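35 kDa hemin binding protein (Porphyromonas gingivalis, PDB 5Y1A) probably binds hemin, combining a thioredoxin domain with an immunoglobulin-like beta-sandwich, and is thought to be a cargo of the type IX secretion system. Local coordinates at residues L185-K190 against D244-A249; P108-C113 against L122-P127; K31-K36 against K168-L173. All coordinates share one frame; numbering follows the deposited sequence. Where two conformers were deposited one is given.

Interaction 1 of 3, residues L185-K190 against D244-A249; sequences LKNNMK and DTDVLA
With CG of Asn187 anti to its carbonyl carbon (chi1 -57°) and CG of Asp246 placed likewise, the amide and carboxylate meet at the end of an antiparallel pairing. Asn187 ND2 gives a hydrogen bond to Asp246 OD2 (3.0 Å), in the amide plane but from above the carboxylate plane; the two planes stand 61° apart. A water is hydrogen-bonded to Asp246 OD2 (2.8 Å), while Asn187 OD1 accepts from His206 N, which fixes the amide's rotation. Two residues earlier, Leu185 forms a hydrogen-bonded backbone pair with Asp246, the Leu185 N to Asp246 O bond almost straight at 176°. Asn187 N extends the pairing past the strand end by reaching Asp244 O (2.8 Å), nearly along the C=O axis. On the sheet face of Lys186 and Thr245, the lysine chain bends at chi2 and chi4: CD presses tightly on Thr245 CG2 (3.5 Å), and NZ reaches round to Asn187 O (2.8 Å) and also bonds Lys243 O. Across the other face, Leu185 CD1 lies on Leu248 CB (3.8 Å). These are the two central strands of an antiparallel beta-sandwich sheet, flanked by strands 207-220 and 263-270, and Leu185 and Leu248 also pack against strand 73-79.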
loop_
_atom_site.group_PDB
_atom_site.type_symbol
_atom_site.label_atom_id
_atom_site.label_comp_id
_atom_site.label_asym_id
_atom_site.label_seq_id
_atom_site.Cartn_x
_atom_site.Cartn_y
_atom_site.Cartn_z
ATOM N N LEU A 185 1.308 0.790 -1.018
ATOM C CA LEU A 185 2.555 0.808 -1.792
ATOM C C LEU A 185 2.641 2.134 -2.517
ATOM O O LEU A 185 1.660 2.567 -3.085
ATOM C CB LEU A 185 2.575 -0.351 -2.816
ATOM C CG LEU A 185 2.424 -1.740 -2.172
ATOM C CD1 LEU A 185 2.321 -2.824 -3.260
ATOM C CD2 LEU A 185 3.605 -2.013 -1.242
ATOM N N LYS A 186 3.807 2.770 -2.479
ATOM C CA LYS A 186 4.019 4.080 -3.118
ATOM C C LYS A 186 4.974 3.920 -4.298
ATOM O O LYS A 186 6.081 3.386 -4.135
ATOM C CB LYS A 186 4.589 5.073 -2.106
ATOM C CG LYS A 186 4.767 6.510 -2.638
ATOM C CD LYS A 186 3.417 7.178 -2.893
ATOM C CE LYS A 186 3.551 8.571 -3.521
ATOM N NZ LYS A 186 3.823 8.518 -4.980
ATOM N N ASN A 187 4.533 4.375 -5.476
ATOM C CA ASN A 187 5.348 4.351 -6.711
ATOM C C ASN A 187 5.871 5.726 -7.030
ATOM O O ASN A 187 5.382 6.719 -6.454
ATOM C CB ASN A 187 4.539 3.812 -7.880
ATOM C CG ASN A 187 3.989 2.430 -7.596
ATOM O OD1 ASN A 187 4.722 1.546 -7.123
ATOM N ND2 ASN A 187 2.697 2.233 -7.867
ATOM N N ASN A 188 6.833 5.794 -7.961
ATOM C CA ASN A 188 7.476 7.067 -8.329
ATOM C C ASN A 188 7.804 7.930 -7.129
ATOM O O ASN A 188 7.473 9.139 -7.069
ATOM C CB ASN A 188 6.597 7.835 -9.319
ATOM C CG ASN A 188 6.430 7.107 -10.618
ATOM O OD1 ASN A 188 7.364 6.479 -11.108
ATOM N ND2 ASN A 188 5.228 7.184 -11.192
ATOM N N MET A 189 8.479 7.321 -6.171
ATOM C CA MET A 189 8.683 7.945 -4.895
ATOM C C MET A 189 10.069 8.536 -4.786
ATOM O O MET A 189 11.058 7.841 -4.975
ATOM C CB MET A 189 8.491 6.905 -3.769
ATOM C CG MET A 189 8.748 7.459 -2.373
ATOM S SD MET A 189 8.643 6.157 -1.056
ATOM C CE MET A 189 8.901 7.180 0.369
ATOM N N LYS A 190 10.144 9.817 -4.445
ATOM C CA LYS A 190 11.440 10.435 -4.188
ATOM C C LYS A 190 12.045 9.829 -2.916
ATOM O O LYS A 190 11.373 9.789 -1.884
ATOM C CB LYS A 190 11.312 11.957 -4.016
ATOM C CG LYS A 190 12.676 12.626 -3.802
ATOM C CD LYS A 190 12.599 14.156 -3.930
ATOM C CE LYS A 190 14.000 14.778 -4.024
ATOM N NZ LYS A 190 13.970 16.246 -3.651
ATOM N N ASP A 244 -0.025 7.912 -7.418
ATOM C CA ASP A 244 0.783 6.700 -7.715
ATOM C C ASP A 244 0.890 5.739 -6.525
ATOM O O ASP A 244 1.996 5.351 -6.149
ATOM C CB ASP A 244 2.207 7.103 -8.153
ATOM C CG ASP A 244 2.223 7.895 -9.427
ATOM O OD1 ASP A 244 1.418 7.569 -10.316
ATOM O OD2 ASP A 244 3.035 8.836 -9.528
ATOM N N THR A 245 -0.243 5.396 -5.917
ATOM C CA THR A 245 -0.289 4.432 -4.816
ATOM C C THR A 245 -1.141 3.233 -5.205
ATOM O O THR A 245 -2.126 3.368 -5.941
ATOM C CB THR A 245 -0.856 5.042 -3.499
ATOM O OG1 THR A 245 -2.123 5.667 -3.747
ATOM C CG2 THR A 245 0.109 6.054 -2.920
ATOM N N ASP A 246 -0.745 2.060 -4.700
ATOM C CA ASP A 246 -1.496 0.811 -4.853
ATOM C C ASP A 246 -1.840 0.262 -3.458
ATOM O O ASP A 246 -1.145 0.579 -2.491
ATOM C CB ASP A 246 -0.641 -0.244 -5.572
ATOM C CG ASP A 246 -0.326 0.137 -7.020
ATOM O OD1 ASP A 246 -1.243 0.623 -7.715
ATOM O OD2 ASP A 246 0.833 -0.037 -7.452
ATOM N N VAL A 247 -2.878 -0.572 -3.368
ATOM C CA VAL A 247 -3.092 -1.388 -2.150
ATOM C C VAL A 247 -2.984 -2.831 -2.588
ATOM O O VAL A 247 -3.644 -3.262 -3.558
ATOM C CB VAL A 247 -4.450 -1.155 -1.453
ATOM C CG1 VAL A 247 -4.624 -2.133 -0.246
ATOM C CG2 VAL A 247 -4.551 0.294 -0.982
ATOM N N LEU A 248 -2.122 -3.554 -1.895
ATOM C CA LEU A 248 -1.924 -4.982 -2.103
ATOM C C LEU A 248 -2.479 -5.712 -0.879
ATOM O O LEU A 248 -2.171 -5.337 0.271
ATOM C CB LEU A 248 -0.421 -5.262 -2.217
ATOM C CG LEU A 248 0.060 -6.726 -2.114
ATOM C CD1 LEU A 248 -0.460 -7.528 -3.321
ATOM C CD2 LEU A 248 1.547 -6.769 -2.098
ATOM N N ALA A 249 -3.252 -6.765 -1.100
ATOM C CA ALA A 249 -3.673 -7.624 0.012
ATOM C C ALA A 249 -3.326 -9.047 -0.325
ATOM O O ALA A 249 -3.430 -9.475 -1.499
ATOM C CB ALA A 249 -5.175 -7.503 0.250
HETATM O O HOH W 1 3.083 -1.263 -6.322
#

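Interaction 2 of 3, residues P108-C113 against L122-P127; sequences PTFSVC and LSIGAP
Pro108, which follows a cis peptide bond, opens the contact by setting its ring across the tip of Ile124 at about a right angle, with CB 3.7 Å from Ile124 CD1. The isoleucine reaches it because CG1 lies anti to its carbonyl carbon and the chain continues extended (chi2 169°). Next comes Thr109, whose CB stands 3.3 Å from Leu122 O; its OG1 takes the crowded position between backbone N and carbonyl carbon and bonds to Gly106 O. Phe110 supplies the cross-segment hydrogen bond: its N points to Leu122 O at 2.9 Å, with an angle of 163° at the hydrogen, and lies in the carbonyl plane. Its ring, with CG also in the crowded position (chi1 85°), swings back so that CE2 comes edge-on to Ser123 O (3.3 Å), while CD2 approaches Ile124 CG1 obliquely (3.6 Å). Ser123 O is not left to this CH edge alone, since Lys133 NZ donates to it. Leu122 rests CB and CD2 against Phe110 O, the nearer being CB at 3.4 Å. Ser111 marks the end of the contact, with its CA 4.3 Å from Leu122 CD2 and its hydroxyl bonded to Glu116. Helices 51-63 and 127-138 cover the Phe110 and Ile124 side chains through Ile58 and Ile130. A cis-proline leading into a central-sheet strand and touching Cys51 of a CxxC sequence at a helix start is the hallmark of the thioredoxin fold, consistent with a thioredoxin-type redox site here.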
loop_
_atom_site.group_PDB
_atom_site.type_symbol
_atom_site.label_atom_id
_atom_site.label_comp_id
_atom_site.label_asym_id
_atom_site.label_seq_id
_atom_site.Cartn_x
_atom_site.Cartn_y
_atom_site.Cartn_z
ATOM N N PRO A 108 20.711 -6.329 -1.460
ATOM C CA PRO A 108 19.278 -6.583 -1.577
ATOM C C PRO A 108 19.038 -8.093 -1.651
ATOM O O PRO A 108 19.829 -8.822 -2.264
ATOM C CB PRO A 108 18.906 -5.907 -2.910
ATOM C CG PRO A 108 20.179 -6.052 -3.745
ATOM C CD PRO A 108 21.331 -6.018 -2.771
ATOM N N THR A 109 17.947 -8.540 -1.048
ATOM C CA THR A 109 17.510 -9.918 -1.126
ATOM C C THR A 109 15.998 -9.878 -1.326
ATOM O O THR A 109 15.383 -8.810 -1.278
ATOM C CB THR A 109 17.874 -10.724 0.185
ATOM O OG1 THR A 109 17.577 -9.934 1.346
ATOM C CG2 THR A 109 19.348 -11.116 0.212
ATOM N N PHE A 110 15.396 -11.034 -1.598
ATOM C CA PHE A 110 13.946 -11.074 -1.774
ATOM C C PHE A 110 13.380 -12.438 -1.469
ATOM O O PHE A 110 14.100 -13.439 -1.479
ATOM C CB PHE A 110 13.477 -10.573 -3.158
ATOM C CG PHE A 110 13.493 -11.618 -4.301
ATOM C CD1 PHE A 110 12.429 -11.639 -5.220
ATOM C CD2 PHE A 110 14.549 -12.512 -4.482
ATOM C CE1 PHE A 110 12.415 -12.539 -6.297
ATOM C CE2 PHE A 110 14.532 -13.438 -5.572
ATOM C CZ PHE A 110 13.475 -13.416 -6.477
ATOM N N SER A 111 12.082 -12.432 -1.202
ATOM C CA SER A 111 11.313 -13.638 -0.926
ATOM C C SER A 111 10.165 -13.753 -1.940
ATOM O O SER A 111 9.442 -12.760 -2.187
ATOM C CB SER A 111 10.738 -13.542 0.482
ATOM O OG SER A 111 9.819 -14.589 0.713
ATOM N N VAL A 112 9.996 -14.962 -2.488
ATOM C CA VAL A 112 8.881 -15.265 -3.392
ATOM C C VAL A 112 7.750 -15.934 -2.602
ATOM O O VAL A 112 7.888 -17.084 -2.167
ATOM C CB VAL A 112 9.317 -16.182 -4.580
ATOM C CG1 VAL A 112 8.129 -16.383 -5.527
ATOM C CG2 VAL A 112 10.464 -15.514 -5.347
ATOM N N CYS A 113 6.665 -15.186 -2.383
ATOM C CA CYS A 113 5.496 -15.673 -1.657
ATOM C C CYS A 113 5.856 -16.297 -0.301
ATOM O O CYS A 113 5.185 -17.240 0.120
ATOM C CB CYS A 113 4.722 -16.716 -2.488
ATOM S SG CYS A 113 4.103 -16.090 -4.075
ATOM N N LEU A 122 17.879 -16.423 -0.413
ATOM C CA LEU A 122 17.049 -15.253 -0.786
ATOM C C LEU A 122 17.722 -14.350 -1.839
ATOM O O LEU A 122 17.398 -13.148 -1.968
ATOM C CB LEU A 122 16.654 -14.444 0.468
ATOM C CG LEU A 122 15.905 -15.204 1.578
ATOM C CD1 LEU A 122 15.736 -14.332 2.839
ATOM C CD2 LEU A 122 14.536 -15.681 1.108
ATOM N N SER A 123 18.639 -14.942 -2.599
ATOM C CA SER A 123 19.493 -14.184 -3.517
ATOM C C SER A 123 18.698 -13.622 -4.675
ATOM O O SER A 123 17.734 -14.243 -5.138
ATOM C CB SER A 123 20.637 -15.065 -4.055
ATOM O OG SER A 123 21.284 -15.760 -2.999
ATOM N N ILE A 124 19.098 -12.436 -5.126
ATOM C CA ILE A 124 18.555 -11.841 -6.346
ATOM C C ILE A 124 19.660 -12.036 -7.401
ATOM O O ILE A 124 20.660 -11.307 -7.410
ATOM C CB ILE A 124 18.255 -10.344 -6.176
ATOM C CG1 ILE A 124 17.218 -10.114 -5.056
ATOM C CG2 ILE A 124 17.759 -9.723 -7.511
ATOM C CD1 ILE A 124 17.082 -8.608 -4.647
ATOM N N GLY A 125 19.495 -13.059 -8.240
ATOM C CA GLY A 125 20.553 -13.439 -9.206
ATOM C C GLY A 125 20.410 -12.674 -10.509
ATOM O O GLY A 125 19.890 -11.552 -10.547
ATOM N N ALA A 126 20.855 -13.287 -11.600
ATOM C CA ALA A 126 20.562 -12.731 -12.919
ATOM C C ALA A 126 19.055 -12.715 -13.171
ATOM O O ALA A 126 18.309 -13.493 -12.566
ATOM C CB ALA A 126 21.285 -13.539 -14.020
ATOM N N PRO A 127 18.581 -11.824 -14.064
ATOM C CA PRO A 127 17.154 -11.799 -14.372
ATOM C C PRO A 127 16.545 -13.170 -14.683
ATOM O O PRO A 127 15.439 -13.444 -14.240
ATOM C CB PRO A 127 17.083 -10.881 -15.601
ATOM C CG PRO A 127 18.189 -9.898 -15.340
ATOM C CD PRO A 127 19.316 -10.780 -14.807
#

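Interaction 3 of 3, residues K31-K36 against K168-L173; sequences KGSFKK and KVDADL
Two hydrogen bonds from Ser33 grip the carboxylate of Asp170, one to each oxygen. Ser33 OG donates to OD1 of Asp170 at a very short 2.5 Å, and Ser33 N donates to OD2 of Asp170 at 3.1 Å with an angle of 158° at the hydrogen; both use syn lone pairs. The serine can offer both donors because its OG sits beside its own backbone N, anti to the carbonyl carbon (chi1 -56°). Gly32 closes in on the same group, its CA 3.3 Å from Asp170 OD2. Around this core, Phe34 meets the carboxylate tip to tip, ring and carboxylate planes 22° apart, with CE2 3.7 Å from Asp170 OD1. The ring's CZ rests 3.8 Å from Lys168 CB, and Ser33 CB covers one face of it over the centre. Farther out, the backbones are held in place by Phe34 pairing with Ala143, Lys168 with Glu146 and Asp170 with Pro144, so the links to the 142-146 region set both partners. With both oxygens engaged by donors, Asp170 is probably kept ionised, and the paired bonds fix the carboxylate's rotation at a surface join between the lead-in to strand 34-44 and the end of strand 161-169.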
loop_
_atom_site.group_PDB
_atom_site.type_symbol
_atom_site.label_atom_id
_atom_site.label_comp_id
_atom_site.label_asym_id
_atom_site.label_seq_id
_atom_site.Cartn_x
_atom_site.Cartn_y
_atom_site.Cartn_z
ATOM N N LYS A 31 -3.200 -27.325 -7.466
ATOM C CA LYS A 31 -3.188 -26.522 -6.206
ATOM C C LYS A 31 -4.578 -26.048 -5.760
ATOM O O LYS A 31 -4.872 -26.065 -4.549
ATOM C CB LYS A 31 -2.265 -25.303 -6.337
ATOM C CG LYS A 31 -0.880 -25.462 -5.728
ATOM C CD LYS A 31 -0.762 -24.804 -4.350
ATOM C CE LYS A 31 -1.125 -25.762 -3.220
ATOM N NZ LYS A 31 -1.280 -25.027 -1.929
ATOM N N GLY A 32 -5.422 -25.613 -6.711
ATOM C CA GLY A 32 -6.688 -24.991 -6.337
ATOM C C GLY A 32 -7.617 -24.422 -7.395
ATOM O O GLY A 32 -7.317 -24.435 -8.601
ATOM N N SER A 33 -8.751 -23.909 -6.909
ATOM C CA SER A 33 -9.835 -23.374 -7.742
ATOM C C SER A 33 -9.486 -22.037 -8.368
ATOM O O SER A 33 -10.140 -21.621 -9.323
ATOM C CB SER A 33 -11.096 -23.141 -6.906
ATOM O OG SER A 33 -11.515 -24.303 -6.228
ATOM N N PHE A 34 -8.498 -21.333 -7.799
ATOM C CA PHE A 34 -8.311 -19.922 -8.120
ATOM C C PHE A 34 -7.029 -19.618 -8.920
ATOM O O PHE A 34 -6.132 -20.443 -8.988
ATOM C CB PHE A 34 -8.407 -19.085 -6.817
ATOM C CG PHE A 34 -9.653 -19.336 -6.037
ATOM C CD1 PHE A 34 -10.878 -18.855 -6.491
ATOM C CD2 PHE A 34 -9.623 -20.070 -4.869
ATOM C CE1 PHE A 34 -12.055 -19.108 -5.795
ATOM C CE2 PHE A 34 -10.788 -20.320 -4.162
ATOM C CZ PHE A 34 -12.016 -19.830 -4.634
ATOM N N LYS A 35 -6.954 -18.418 -9.487
ATOM C CA LYS A 35 -5.832 -18.004 -10.332
ATOM C C LYS A 35 -4.719 -17.371 -9.489
ATOM O O LYS A 35 -4.937 -16.338 -8.872
ATOM C CB LYS A 35 -6.330 -16.990 -11.363
ATOM C CG LYS A 35 -5.238 -16.334 -12.205
ATOM C CD LYS A 35 -5.830 -15.293 -13.167
ATOM C CE LYS A 35 -6.155 -13.973 -12.440
ATOM N NZ LYS A 35 -6.735 -12.971 -13.391
ATOM N N LYS A 36 -3.534 -17.978 -9.509
ATOM C CA LYS A 36 -2.404 -17.546 -8.664
ATOM C C LYS A 36 -1.761 -16.225 -9.107
ATOM O O LYS A 36 -1.395 -16.050 -10.274
ATOM C CB LYS A 36 -1.356 -18.683 -8.603
ATOM C CG LYS A 36 -0.075 -18.417 -7.821
ATOM C CD LYS A 36 -0.317 -18.474 -6.328
ATOM C CE LYS A 36 0.967 -18.344 -5.475
ATOM N NZ LYS A 36 1.657 -19.639 -5.220
ATOM N N LYS A 168 -12.392 -16.009 -1.094
ATOM C CA LYS A 168 -12.845 -17.357 -0.782
ATOM C C LYS A 168 -11.650 -18.275 -0.724
ATOM O O LYS A 168 -10.668 -18.045 -1.412
ATOM C CB LYS A 168 -13.800 -17.878 -1.860
ATOM C CG LYS A 168 -15.244 -17.476 -1.665
ATOM C CD LYS A 168 -16.152 -18.277 -2.572
ATOM C CE LYS A 168 -17.611 -18.124 -2.162
ATOM N NZ LYS A 168 -18.031 -16.686 -2.088
ATOM N N VAL A 169 -11.753 -19.320 0.095
ATOM C CA VAL A 169 -10.721 -20.344 0.172
ATOM C C VAL A 169 -11.376 -21.692 -0.163
ATOM O O VAL A 169 -12.568 -21.895 0.096
ATOM C CB VAL A 169 -9.986 -20.386 1.549
ATOM C CG1 VAL A 169 -9.459 -18.995 1.932
ATOM C CG2 VAL A 169 -10.885 -20.924 2.687
ATOM N N ASP A 170 -10.595 -22.583 -0.751
ATOM C CA ASP A 170 -11.037 -23.943 -1.016
ATOM C C ASP A 170 -11.329 -24.701 0.272
ATOM O O ASP A 170 -10.800 -24.368 1.346
ATOM C CB ASP A 170 -9.982 -24.709 -1.810
ATOM C CG ASP A 170 -10.007 -24.398 -3.288
ATOM O OD1 ASP A 170 -11.049 -23.956 -3.823
ATOM O OD2 ASP A 170 -8.963 -24.619 -3.910
ATOM N N ALA A 171 -12.139 -25.761 0.151
ATOM C CA ALA A 171 -12.565 -26.571 1.309
ATOM C C ALA A 171 -11.442 -27.040 2.242
ATOM O O ALA A 171 -11.603 -27.080 3.472
ATOM C CB ALA A 171 -13.400 -27.795 0.821
ATOM N N ASP A 172 -10.304 -27.397 1.661
ATOM C CA ASP A 172 -9.206 -27.950 2.432
ATOM C C ASP A 172 -8.565 -26.922 3.374
ATOM O O ASP A 172 -7.875 -27.283 4.336
ATOM C CB ASP A 172 -8.176 -28.588 1.510
ATOM C CG ASP A 172 -7.527 -27.589 0.561
ATOM O OD1 ASP A 172 -8.167 -27.153 -0.429
ATOM O OD2 ASP A 172 -6.365 -27.244 0.811
ATOM N N LEU A 173 -8.824 -25.645 3.107
ATOM C CA LEU A 173 -8.269 -24.577 3.917
ATOM C C LEU A 173 -9.229 -24.090 5.010
ATOM O O LEU A 173 -8.816 -23.381 5.941
ATOM C CB LEU A 173 -7.852 -23.422 3.000
ATOM C CG LEU A 173 -6.359 -23.208 2.708
ATOM C CD1 LEU A 173 -5.545 -24.459 2.484
ATOM C CD2 LEU A 173 -6.136 -22.172 1.583
#

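In the fold
Along the chain, interaction 3 spans residues 31 to 173 and encloses interaction 2, while interaction 1 follows after both. Interactions 2 and 3 reach one sheet through neighbouring strands 109-112 and 34-44; their centres are about 26 Å apart, yet Cys113 SG packs 4.1 Å from Lys36 CE. Interaction 1 lies in a separate antiparallel sheet, its centre about 20 Å from that of interaction 2 and about 28 Å from that of interaction 3, without touching either. Consecutive strands 161-169 and 179-186 connect interaction 3 to interaction 1. Interaction 3 thus joins the thioredoxin-like sheet to the sheet holding strand 161-169, interaction 2 lies within the thioredoxin part, and interaction 1 belongs to the beta-sandwich.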